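Local coordinates for FixK2 protein (Bradyrhizobium japonicum, PDB 4I2O) that binds DNA as a dimer and, as a member of the CRP/FNR superfamily, probably regulates transcription, with a link to nitrogen fixation, at residues S183-G188 and L193-V198; G83-P88 and G188-L193; M149-R154 and M158-T163; Q204-T207 and G212-G215. The protein carries 1 engineered substitution. All blocks are in the same frame, centred on the assembly; numbering follows the deposited sequence.

How the interactions relate
Interaction 1 builds the helix-turn-helix that holds DNA phosphates on two strands, and each of the other three contacts touches it. Interaction 2 shares G188 and L193 with it and ties helix 184-191 to strand 80-86; the centres lie about 10 Å apart, and F85 CZ packs on D186 O at 3.7 Å. Interaction 3, centred about 12 Å from interaction 2, joins the long helix 128-154 to helix 157-172, and R160 NH1 lies 2.9 Å from L191 O, a probable hydrogen bond. Interaction 4 sits farther out, about 16 Å from interaction 1 between centres, where F213 CE1 approaches R184 NH2 at 3.7 Å. Interactions 1, 2 and 3 also touch the second subunit.

Interaction 1 (S183-G188 and L193-V198); sequences SRRDIG and LTLETV. Engineered in segment 183-188: S183 (natural residue Cys). With nucleotides of chain D; nucleotides of chain C.
L195 turns its side chain onto the first turn of helix 184-191: its CB lies 3.5 Å from R184 O, while CD2 sits over one face of the R185 guanidinium, 3.7 Å from NH2. A chi1 of 70° brings the leucine's CG over the start of that helix, and from there CD2 goes to R185 and CD1 to the C7 methyl of DT8 of chain C. Deeper in, the I187 and V198 side chains cross at about a right angle, V198 CG1 meeting I187 CG2, while V198 CG2 rests on G188 CA. G188 lets the helices close up, since a CB there would clash with L193 O. The turn is fixed by L193 N, which donates a nearly straight bond to G188 O at 2.9 Å. This is the helix-turn-helix of the Crp family, with helix 195-207 as the recognition helix, and both helix starts grip phosphate. R184 N donates to OP2 of DA7 of chain C; a bend at chi2 (-64°) turns its side chain toward the DNA, where NE meets OP2 of DT8 of chain C edge-on (2.9 Å) and NH2 reaches OP1 of that phosphate and also A216 O. A leucine in place of R184 would probably leave the DT8 phosphate without its charged mate. At the other helix start, T194 N, T194 OG1 and T197 OG1 all donate to OP2 of DA19 of chain D, the last at 2.6 Å, and T194 OG1 also caps the helix by accepting from T197 N. The engineered S183 caps helix 184-191, its OG accepting from D186 N at 3.0 Å.

Interaction 2 (G83-P88 and G188-L193); sequences GAFHLP and GDYLGL. With nucleotides of chain D.
F85 meets Y190 edge-to-face: its CE2 lies 3.4 Å from Y190 CG, over one face of the tyrosine ring and offset toward the rim. The ring centroids are 4.7 Å apart and the planes stand at 53°, so the T shape is tilted. CE2 also touches Y190 CB at 3.5 Å, which puts the phenylalanine over the root of the tyrosine side chain. Farther along the Y190 ring, G83 O comes to the edge in its plane, 3.8 Å from CE1. The tyrosine reaches the strand because CG is anti to the backbone N (chi1 -177°). A water bridges the two partners, donating to Y190 OH at 3.0 Å and accepting from F85 N at 2.9 Å. Next outward, E167 of helix 157-172 bonds the same hydroxyl, and H148 of helix 128-154 stacks on the Y190 ring. An alanine in place of Y190 would probably open a gap beneath the F85 edge and leave E167 and the bridging water without their hydroxyl partner. On the strand side, G83 and A84 both face S71 in a classic beta bulge; on the helix side, D189 forms salt bridges with R80 and with R154 of the second subunit. The contact thus joins the beta-roll of the cyclic nucleotide-binding fold to the first helix of the helix-turn-helix, a domain interface of the two-domain Crp/Fnr architecture.

Interaction 3 (M149-R154 and M158-T163); sequences MLLLGR and MERVAT
R160 leaves its helix with CG anti to the carbonyl carbon (chi1 -60°) and runs extended from CG to NE, which carries its guanidinium across to the last turn of helix 128-154. L151 answers with CG anti to its own backbone N, laying CD2 against the aliphatic part of the arginine, 3.6 Å from R160 CG. The other leucine methyl, CD1, sits 3.9 Å from T163 CB, the two side chains lying alongside and pointing opposite ways. The guanidinium lies flat against the backbone of helix 128-154: L151 O is 3.0 Å above its plane and L152 CA is over the same face. R160 NH2 comes 2.9 Å from L152 O, but at 117° that bond is weak. Helices 128-154 and 157-172 form a sharp helical hairpin here, their segment axes 9.9 Å apart at closest and directions 155° apart; it joins the long dimer helix of the Crp/Fnr fold to the DNA-binding domain. Other bonds fix the arginine's rotation: K155 O accepts from NE and L191 O from NH1. Two waters meet the guanidinium edge in its plane, one accepting from NH1 at 2.9 Å, the other held weakly by NH2. At the threonine, OG1 donates to E159 O at 2.7 Å from the face of the carbonyl plane opposite the T163 backbone N-H, so two donors grip one oxygen. Across the dimer, L152 packs on L152 of the second subunit, and R154 forms a salt bridge with D189 of that subunit.

Interaction 4 (Q204-T207 and G212-G215); sequences QLHT and GFSG
H206 and F213 meet where the end of recognition helix 195-207 approaches strand 211-213, the first strand of the wing in the winged helix-turn-helix of the Crp family. The aromatic contact is oblique: the centroids are 5.3 Å apart and the planes inclined at 46°. F213 CD2 lies over one face of the histidine ring, near its rim and 3.7 Å from H206 CD2. The phenylalanine also leans on the aliphatic root of the histidine, its CE2 reaching H206 CB at 3.7 Å. With chi1 at -179° the H206 side chain projects from the helix toward strand 211-213. A further van der Waals contact is made by G212 CA, at the edge of the imidazole, near its plane and 4.3 Å from H206 CD2. Strand 211-213 is held in place by backbone hydrogen bonding of G212 with V220, and F213 also packs on a DNA phosphate, which brings the wing up to the nucleic acid. The polar link across the contact runs through one water: it accepts from F213 N at 2.9 Å and is hydrogen-bonded to H206 NE2 at 2.8 Å.

Interaction 1 (S183-G188 and L193-V198)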
# COMPACT_ATOMS: atom_id res chain seq x y z
N SER A 183 16.11 -14.24 -4.02
CA SER A 183 15.81 -15.61 -3.66
C SER A 183 14.33 -15.88 -3.68
O SER A 183 13.52 -14.95 -3.74
CB SER A 183 16.30 -15.87 -2.23
OG SER A 183 15.52 -15.06 -1.35
N ARG A 184 13.97 -17.16 -3.57
CA ARG A 184 12.57 -17.55 -3.52
C ARG A 184 11.92 -17.03 -2.23
O ARG A 184 10.70 -16.73 -2.16
CB ARG A 184 12.49 -19.13 -3.62
CG ARG A 184 13.01 -19.71 -5.00
CD ARG A 184 12.11 -19.24 -6.19
NE ARG A 184 12.35 -20.07 -7.40
CZ ARG A 184 12.94 -19.65 -8.52
NH1 ARG A 184 13.45 -18.39 -8.65
NH2 ARG A 184 13.04 -20.51 -9.52
N ARG A 185 12.71 -16.95 -1.16
CA ARG A 185 12.15 -16.43 0.08
C ARG A 185 11.84 -14.93 -0.06
O ARG A 185 10.80 -14.44 0.48
CB ARG A 185 13.18 -16.63 1.20
CG ARG A 185 12.69 -16.07 2.56
CD ARG A 185 13.73 -16.35 3.67
NE ARG A 185 13.64 -17.77 4.06
CZ ARG A 185 12.60 -18.24 4.75
NH1 ARG A 185 11.60 -17.43 5.16
NH2 ARG A 185 12.52 -19.52 5.04
N ASP A 186 12.70 -14.18 -0.74
CA ASP A 186 12.34 -12.77 -0.95
C ASP A 186 11.09 -12.69 -1.82
O ASP A 186 10.20 -11.84 -1.60
CB ASP A 186 13.46 -12.01 -1.69
CG ASP A 186 14.60 -11.59 -0.80
OD1 ASP A 186 14.67 -11.97 0.37
OD2 ASP A 186 15.49 -10.88 -1.33
N ILE A 187 11.01 -13.53 -2.87
CA ILE A 187 9.78 -13.46 -3.70
C ILE A 187 8.55 -13.77 -2.84
O ILE A 187 7.53 -13.10 -2.97
CB ILE A 187 9.83 -14.38 -4.92
CG1 ILE A 187 11.05 -13.96 -5.81
CG2 ILE A 187 8.55 -14.31 -5.74
CD1 ILE A 187 11.34 -15.02 -6.92
N GLY A 188 8.59 -14.86 -2.07
CA GLY A 188 7.42 -15.17 -1.21
C GLY A 188 7.13 -14.00 -0.27
O GLY A 188 5.96 -13.69 -0.11
N LEU A 193 3.47 -15.02 0.49
CA LEU A 193 3.46 -16.53 0.30
C LEU A 193 4.75 -17.12 0.86
O LEU A 193 5.68 -16.40 1.14
CB LEU A 193 3.42 -16.90 -1.23
CG LEU A 193 2.20 -16.37 -2.02
CD1 LEU A 193 2.41 -16.63 -3.53
CD2 LEU A 193 0.92 -17.12 -1.47
N THR A 194 4.80 -18.45 1.02
CA THR A 194 6.08 -19.15 1.35
C THR A 194 6.84 -19.37 0.08
O THR A 194 6.28 -19.40 -1.04
CB THR A 194 5.82 -20.56 2.02
OG1 THR A 194 5.06 -21.34 1.10
CG2 THR A 194 5.03 -20.42 3.33
N LEU A 195 8.16 -19.50 0.25
CA LEU A 195 9.01 -19.79 -0.90
C LEU A 195 8.64 -21.13 -1.55
O LEU A 195 8.76 -21.27 -2.79
CB LEU A 195 10.47 -19.76 -0.40
CG LEU A 195 10.98 -20.87 0.52
CD1 LEU A 195 11.50 -22.20 -0.21
CD2 LEU A 195 12.09 -20.40 1.48
N GLU A 196 8.12 -22.10 -0.79
CA GLU A 196 7.72 -23.39 -1.36
C GLU A 196 6.54 -23.18 -2.30
O GLU A 196 6.49 -23.75 -3.38
CB GLU A 196 7.27 -24.36 -0.26
CG GLU A 196 8.39 -24.87 0.61
CD GLU A 196 8.50 -24.15 1.94
OE1 GLU A 196 8.28 -22.89 1.98
OE2 GLU A 196 8.75 -24.87 2.95
N THR A 197 5.54 -22.42 -1.86
CA THR A 197 4.43 -22.13 -2.76
C THR A 197 4.87 -21.43 -4.04
O THR A 197 4.40 -21.76 -5.15
CB THR A 197 3.40 -21.29 -1.99
OG1 THR A 197 2.83 -22.21 -1.03
CG2 THR A 197 2.26 -20.85 -2.96
N VAL A 198 5.71 -20.41 -3.90
CA VAL A 198 6.29 -19.77 -5.10
C VAL A 198 7.01 -20.80 -5.98
O VAL A 198 6.79 -20.86 -7.19
CB VAL A 198 7.24 -18.62 -4.69
CG1 VAL A 198 8.01 -18.08 -5.91
CG2 VAL A 198 6.45 -17.49 -4.03
P DA D 19 1.42 -19.87 1.86
OP1 DA D 19 1.64 -18.46 2.32
OP2 DA D 19 2.33 -20.47 0.83
O5' DA D 19 1.38 -20.75 3.18
C5' DA D 19 0.44 -20.50 4.22
C4' DA D 19 0.86 -21.31 5.44
O4' DA D 19 0.50 -22.72 5.21
C3' DA D 19 2.36 -21.35 5.78
O3' DA D 19 2.38 -21.21 7.25
C2' DA D 19 2.88 -22.69 5.25
C1' DA D 19 1.62 -23.57 5.25
N9 DA D 19 1.55 -24.44 4.09
C8 DA D 19 1.65 -24.14 2.76
N7 DA D 19 1.53 -25.18 1.92
C5 DA D 19 1.33 -26.24 2.79
C6 DA D 19 1.08 -27.59 2.52
N6 DA D 19 1.04 -28.11 1.27
N1 DA D 19 0.90 -28.41 3.59
C2 DA D 19 0.92 -27.86 4.82
N3 DA D 19 1.11 -26.59 5.20
C4 DA D 19 1.34 -25.81 4.12
P DA C 7 16.79 -19.55 -4.40
OP1 DA C 7 16.91 -18.61 -5.54
OP2 DA C 7 15.95 -19.21 -3.20
O5' DA C 7 16.26 -20.96 -4.89
C5' DA C 7 16.96 -21.66 -6.03
C4' DA C 7 16.25 -23.01 -6.20
O4' DA C 7 16.65 -23.87 -5.10
C3' DA C 7 14.74 -22.94 -6.20
O3' DA C 7 14.40 -23.38 -7.56
C2' DA C 7 14.28 -23.96 -5.11
C1' DA C 7 15.58 -24.77 -4.90
N9 DA C 7 15.72 -25.20 -3.50
C8 DA C 7 15.77 -24.41 -2.38
N7 DA C 7 15.92 -25.08 -1.25
C5 DA C 7 16.03 -26.42 -1.66
C6 DA C 7 16.19 -27.60 -0.95
N6 DA C 7 16.31 -27.55 0.39
N1 DA C 7 16.27 -28.80 -1.65
C2 DA C 7 16.12 -28.69 -3.00
N3 DA C 7 15.93 -27.57 -3.77
C4 DA C 7 15.91 -26.50 -3.04
P DT C 8 12.82 -23.64 -7.98
OP1 DT C 8 12.82 -23.58 -9.51
OP2 DT C 8 11.97 -22.92 -7.03
O5' DT C 8 12.59 -25.25 -7.64
C5' DT C 8 13.45 -26.12 -8.38
C4' DT C 8 13.17 -27.52 -7.88
O4' DT C 8 13.48 -27.63 -6.47
C3' DT C 8 11.69 -27.95 -7.98
O3' DT C 8 11.76 -29.14 -8.71
C2' DT C 8 11.16 -28.25 -6.58
C1' DT C 8 12.46 -28.48 -5.86
N1 DT C 8 12.49 -28.13 -4.37
C2 DT C 8 12.80 -29.10 -3.41
O2 DT C 8 12.99 -30.30 -3.65
N3 DT C 8 12.89 -28.67 -2.13
C4 DT C 8 12.68 -27.34 -1.69
O4 DT C 8 12.84 -27.07 -0.50
C5 DT C 8 12.34 -26.36 -2.72
C7 DT C 8 12.09 -24.91 -2.33
C6 DT C 8 12.28 -26.78 -4.01

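Interaction 2 (G83-P88 and G188-L193)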
# COMPACT_ATOMS: atom_id res chain seq x y z
N GLY A 83 7.82 -4.66 0.67
CA GLY A 83 6.91 -3.72 0.06
C GLY A 83 7.32 -3.38 -1.35
O GLY A 83 6.46 -3.05 -2.18
N ALA A 84 8.62 -3.53 -1.66
CA ALA A 84 9.04 -3.17 -2.99
C ALA A 84 10.45 -3.69 -3.24
O ALA A 84 11.25 -3.80 -2.30
CB ALA A 84 9.05 -1.60 -3.18
N PHE A 85 10.72 -3.94 -4.50
CA PHE A 85 12.12 -4.23 -4.97
C PHE A 85 12.55 -3.02 -5.76
O PHE A 85 11.76 -2.50 -6.55
CB PHE A 85 12.10 -5.41 -5.88
CG PHE A 85 11.85 -6.72 -5.17
CD1 PHE A 85 12.78 -7.20 -4.22
CD2 PHE A 85 10.71 -7.47 -5.43
CE1 PHE A 85 12.57 -8.40 -3.54
CE2 PHE A 85 10.52 -8.74 -4.79
CZ PHE A 85 11.47 -9.19 -3.82
N HIS A 86 13.76 -2.50 -5.53
CA HIS A 86 14.24 -1.32 -6.29
C HIS A 86 15.39 -1.79 -7.14
O HIS A 86 16.28 -2.51 -6.67
CB HIS A 86 14.77 -0.28 -5.32
CG HIS A 86 13.79 0.01 -4.22
ND1 HIS A 86 12.55 0.51 -4.49
CD2 HIS A 86 13.86 -0.15 -2.88
CE1 HIS A 86 11.91 0.72 -3.34
NE2 HIS A 86 12.67 0.29 -2.35
N LEU A 87 15.27 -1.52 -8.44
CA LEU A 87 16.12 -2.12 -9.45
C LEU A 87 16.87 -0.93 -10.10
O LEU A 87 16.59 0.22 -9.77
CB LEU A 87 15.22 -2.85 -10.46
CG LEU A 87 14.42 -4.00 -9.87
CD1 LEU A 87 13.52 -4.54 -10.96
CD2 LEU A 87 15.36 -5.14 -9.34
N PRO A 88 17.83 -1.17 -11.01
CA PRO A 88 18.59 -0.03 -11.52
C PRO A 88 17.77 1.09 -12.17
O PRO A 88 16.83 0.85 -12.97
CB PRO A 88 19.54 -0.67 -12.54
CG PRO A 88 19.75 -2.05 -11.99
CD PRO A 88 18.42 -2.46 -11.39
N GLY A 188 8.59 -14.86 -2.07
CA GLY A 188 7.42 -15.17 -1.21
C GLY A 188 7.13 -14.00 -0.27
O GLY A 188 5.96 -13.69 -0.11
N ASP A 189 8.14 -13.38 0.36
CA ASP A 189 7.86 -12.24 1.28
C ASP A 189 7.37 -10.98 0.59
O ASP A 189 6.68 -10.18 1.22
CB ASP A 189 9.06 -11.89 2.24
CG ASP A 189 9.32 -13.00 3.22
OD1 ASP A 189 8.38 -13.77 3.50
OD2 ASP A 189 10.44 -13.03 3.81
N TYR A 190 7.59 -10.88 -0.73
CA TYR A 190 6.95 -9.79 -1.50
C TYR A 190 5.50 -10.12 -1.79
O TYR A 190 4.63 -9.24 -1.78
CB TYR A 190 7.71 -9.67 -2.85
CG TYR A 190 7.27 -8.56 -3.82
CD1 TYR A 190 7.19 -7.20 -3.42
CD2 TYR A 190 6.98 -8.86 -5.14
CE1 TYR A 190 6.88 -6.19 -4.35
CE2 TYR A 190 6.67 -7.84 -6.07
CZ TYR A 190 6.63 -6.53 -5.67
OH TYR A 190 6.37 -5.50 -6.56
N LEU A 191 5.20 -11.40 -1.97
CA LEU A 191 3.87 -11.82 -2.42
C LEU A 191 2.98 -12.37 -1.28
O LEU A 191 1.89 -12.84 -1.57
CB LEU A 191 3.95 -12.96 -3.50
CG LEU A 191 4.76 -12.58 -4.75
CD1 LEU A 191 4.82 -13.79 -5.74
CD2 LEU A 191 4.05 -11.33 -5.36
N GLY A 192 3.42 -12.33 -0.02
CA GLY A 192 2.58 -12.83 1.08
C GLY A 192 2.45 -14.34 1.03
O GLY A 192 1.45 -14.90 1.46
N LEU A 193 3.47 -15.02 0.49
CA LEU A 193 3.46 -16.53 0.30
C LEU A 193 4.75 -17.12 0.86
O LEU A 193 5.68 -16.40 1.14
CB LEU A 193 3.42 -16.90 -1.23
CG LEU A 193 2.20 -16.37 -2.02
CD1 LEU A 193 2.41 -16.63 -3.53
CD2 LEU A 193 0.92 -17.12 -1.47
P DA D 19 1.42 -19.87 1.86
OP1 DA D 19 1.64 -18.46 2.32
OP2 DA D 19 2.33 -20.47 0.83
O5' DA D 19 1.38 -20.75 3.18
C5' DA D 19 0.44 -20.50 4.22
C4' DA D 19 0.86 -21.31 5.44
O4' DA D 19 0.50 -22.72 5.21
C3' DA D 19 2.36 -21.35 5.78
O3' DA D 19 2.38 -21.21 7.25
C2' DA D 19 2.88 -22.69 5.25
C1' DA D 19 1.62 -23.57 5.25
N9 DA D 19 1.55 -24.44 4.09
C8 DA D 19 1.65 -24.14 2.76
N7 DA D 19 1.53 -25.18 1.92
C5 DA D 19 1.33 -26.24 2.79
C6 DA D 19 1.08 -27.59 2.52
N6 DA D 19 1.04 -28.11 1.27
N1 DA D 19 0.90 -28.41 3.59
C2 DA D 19 0.92 -27.86 4.82
N3 DA D 19 1.11 -26.59 5.20
C4 DA D 19 1.34 -25.81 4.12
O HOH W 1 8.64 -3.57 -6.43

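Interaction 3 (M149-R154 and M158-T163)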
# COMPACT_ATOMS: atom_id res chain seq x y z
N MET A 149 -1.72 -4.00 -2.36
CA MET A 149 -2.75 -4.46 -1.40
C MET A 149 -3.78 -5.36 -1.99
O MET A 149 -4.23 -6.34 -1.34
CB MET A 149 -3.45 -3.23 -0.77
CG MET A 149 -2.51 -2.44 0.16
SD MET A 149 -3.43 -1.07 1.00
CE MET A 149 -3.60 0.19 -0.22
N LEU A 150 -4.24 -5.04 -3.20
CA LEU A 150 -5.21 -5.90 -3.88
C LEU A 150 -4.62 -7.28 -4.05
O LEU A 150 -5.29 -8.29 -3.87
CB LEU A 150 -5.59 -5.32 -5.24
CG LEU A 150 -6.56 -6.11 -6.13
CD1 LEU A 150 -7.91 -6.37 -5.44
CD2 LEU A 150 -6.78 -5.43 -7.48
N LEU A 151 -3.38 -7.35 -4.52
CA LEU A 151 -2.72 -8.66 -4.63
C LEU A 151 -2.65 -9.42 -3.31
O LEU A 151 -3.00 -10.64 -3.27
CB LEU A 151 -1.26 -8.38 -5.16
CG LEU A 151 -0.40 -9.68 -5.37
CD1 LEU A 151 0.57 -9.46 -6.50
CD2 LEU A 151 0.44 -10.12 -4.09
N LEU A 152 -2.20 -8.78 -2.24
CA LEU A 152 -2.02 -9.44 -0.94
C LEU A 152 -3.35 -9.77 -0.26
O LEU A 152 -3.45 -10.81 0.42
CB LEU A 152 -1.18 -8.61 0.03
CG LEU A 152 0.25 -8.28 -0.48
CD1 LEU A 152 0.84 -7.17 0.41
CD2 LEU A 152 1.14 -9.57 -0.34
N GLY A 153 -4.35 -8.95 -0.49
CA GLY A 153 -5.67 -9.23 0.11
C GLY A 153 -6.50 -10.24 -0.67
O GLY A 153 -7.31 -10.99 -0.08
N ARG A 154 -6.37 -10.26 -1.99
CA ARG A 154 -7.40 -10.94 -2.77
C ARG A 154 -6.92 -11.94 -3.84
O ARG A 154 -7.76 -12.77 -4.29
CB ARG A 154 -8.39 -9.90 -3.40
CG ARG A 154 -9.14 -9.13 -2.32
CD ARG A 154 -10.23 -10.09 -1.82
NE ARG A 154 -11.06 -9.70 -0.65
CZ ARG A 154 -11.05 -10.37 0.51
NH1 ARG A 154 -10.17 -11.35 0.72
NH2 ARG A 154 -11.96 -10.09 1.46
N MET A 158 -1.31 -18.46 -7.42
CA MET A 158 -0.88 -18.41 -8.83
C MET A 158 -1.03 -17.03 -9.47
O MET A 158 -0.15 -16.55 -10.20
CB MET A 158 -1.60 -19.45 -9.65
CG MET A 158 -1.18 -19.48 -11.17
SD MET A 158 0.61 -19.82 -11.48
CE MET A 158 0.51 -21.60 -11.24
N GLU A 159 -2.15 -16.37 -9.19
CA GLU A 159 -2.28 -14.96 -9.64
C GLU A 159 -1.20 -14.05 -9.15
O GLU A 159 -0.76 -13.11 -9.88
CB GLU A 159 -3.69 -14.44 -9.20
CG GLU A 159 -4.84 -15.10 -9.93
CD GLU A 159 -6.19 -14.80 -9.24
OE1 GLU A 159 -6.18 -14.35 -8.04
OE2 GLU A 159 -7.24 -15.15 -9.82
N ARG A 160 -0.76 -14.23 -7.90
CA ARG A 160 0.32 -13.42 -7.36
C ARG A 160 1.60 -13.70 -8.09
O ARG A 160 2.35 -12.77 -8.42
CB ARG A 160 0.55 -13.70 -5.87
CG ARG A 160 -0.70 -13.40 -4.98
CD ARG A 160 -0.44 -13.79 -3.54
NE ARG A 160 -1.78 -13.65 -2.85
CZ ARG A 160 -1.95 -13.34 -1.56
NH1 ARG A 160 -0.91 -13.12 -0.75
NH2 ARG A 160 -3.21 -13.24 -1.07
N VAL A 161 1.89 -14.96 -8.32
CA VAL A 161 3.16 -15.27 -9.01
C VAL A 161 3.17 -14.80 -10.46
O VAL A 161 4.18 -14.25 -10.94
CB VAL A 161 3.44 -16.81 -8.93
CG1 VAL A 161 4.67 -17.21 -9.83
CG2 VAL A 161 3.78 -17.16 -7.44
N ALA A 162 2.06 -14.93 -11.15
CA ALA A 162 1.99 -14.46 -12.52
C ALA A 162 2.10 -12.94 -12.53
O ALA A 162 2.76 -12.38 -13.40
CB ALA A 162 0.69 -14.90 -13.15
N THR A 163 1.46 -12.27 -11.57
CA THR A 163 1.62 -10.78 -11.50
C THR A 163 3.10 -10.43 -11.35
O THR A 163 3.61 -9.57 -12.06
CB THR A 163 0.84 -10.18 -10.32
OG1 THR A 163 -0.51 -10.49 -10.56
CG2 THR A 163 0.99 -8.62 -10.31
O HOH W 2 -1.53 -12.84 2.04
O HOH W 3 -6.26 -13.97 -0.91

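Interaction 4 (Q204-T207 and G212-G215)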
# COMPACT_ATOMS: atom_id res chain seq x y z
N GLN A 204 4.99 -25.35 -11.99
CA GLN A 204 3.83 -25.58 -12.81
C GLN A 204 3.86 -24.78 -14.12
O GLN A 204 3.49 -25.33 -15.17
CB GLN A 204 2.59 -25.23 -11.95
CG GLN A 204 1.25 -25.50 -12.60
CD GLN A 204 0.13 -25.12 -11.65
OE1 GLN A 204 0.35 -24.99 -10.44
NE2 GLN A 204 -1.07 -24.91 -12.20
N LEU A 205 4.28 -23.50 -14.05
CA LEU A 205 4.33 -22.63 -15.25
C LEU A 205 5.35 -23.18 -16.23
O LEU A 205 5.13 -23.19 -17.46
CB LEU A 205 4.67 -21.16 -14.89
CG LEU A 205 3.63 -20.48 -14.00
CD1 LEU A 205 4.19 -19.12 -13.42
CD2 LEU A 205 2.35 -20.28 -14.83
N HIS A 206 6.47 -23.66 -15.67
CA HIS A 206 7.49 -24.33 -16.50
C HIS A 206 6.94 -25.55 -17.23
O HIS A 206 7.16 -25.73 -18.44
CB HIS A 206 8.67 -24.73 -15.64
CG HIS A 206 9.78 -25.40 -16.42
ND1 HIS A 206 10.16 -26.70 -16.20
CD2 HIS A 206 10.57 -24.93 -17.42
CE1 HIS A 206 11.13 -27.02 -17.06
NE2 HIS A 206 11.41 -25.96 -17.79
N THR A 207 6.26 -26.42 -16.49
CA THR A 207 5.77 -27.69 -17.05
C THR A 207 4.73 -27.41 -18.14
O THR A 207 4.66 -28.12 -19.13
CB THR A 207 5.14 -28.56 -15.94
OG1 THR A 207 6.18 -29.02 -15.06
CG2 THR A 207 4.43 -29.76 -16.53
N GLY A 212 10.62 -20.52 -19.35
CA GLY A 212 11.78 -21.38 -19.55
C GLY A 212 12.71 -21.02 -18.40
O GLY A 212 12.68 -19.87 -17.93
N PHE A 213 13.58 -21.96 -17.99
CA PHE A 213 14.62 -21.67 -16.98
C PHE A 213 15.99 -21.90 -17.57
O PHE A 213 16.19 -22.79 -18.40
CB PHE A 213 14.53 -22.63 -15.78
CG PHE A 213 13.40 -22.35 -14.83
CD1 PHE A 213 13.43 -21.21 -14.04
CD2 PHE A 213 12.40 -23.27 -14.66
CE1 PHE A 213 12.39 -20.97 -13.12
CE2 PHE A 213 11.38 -23.05 -13.75
CZ PHE A 213 11.39 -21.88 -12.99
N SER A 214 16.95 -21.10 -17.11
CA SER A 214 18.36 -21.32 -17.43
C SER A 214 19.10 -21.26 -16.10
O SER A 214 19.96 -20.40 -15.88
CB SER A 214 18.88 -20.26 -18.39
OG SER A 214 18.54 -20.62 -19.71
N GLY A 215 18.69 -22.14 -15.19
CA GLY A 215 19.03 -21.96 -13.79
C GLY A 215 17.82 -21.28 -13.13
O GLY A 215 17.00 -20.66 -13.80
O HOH W 4 13.40 -24.63 -19.21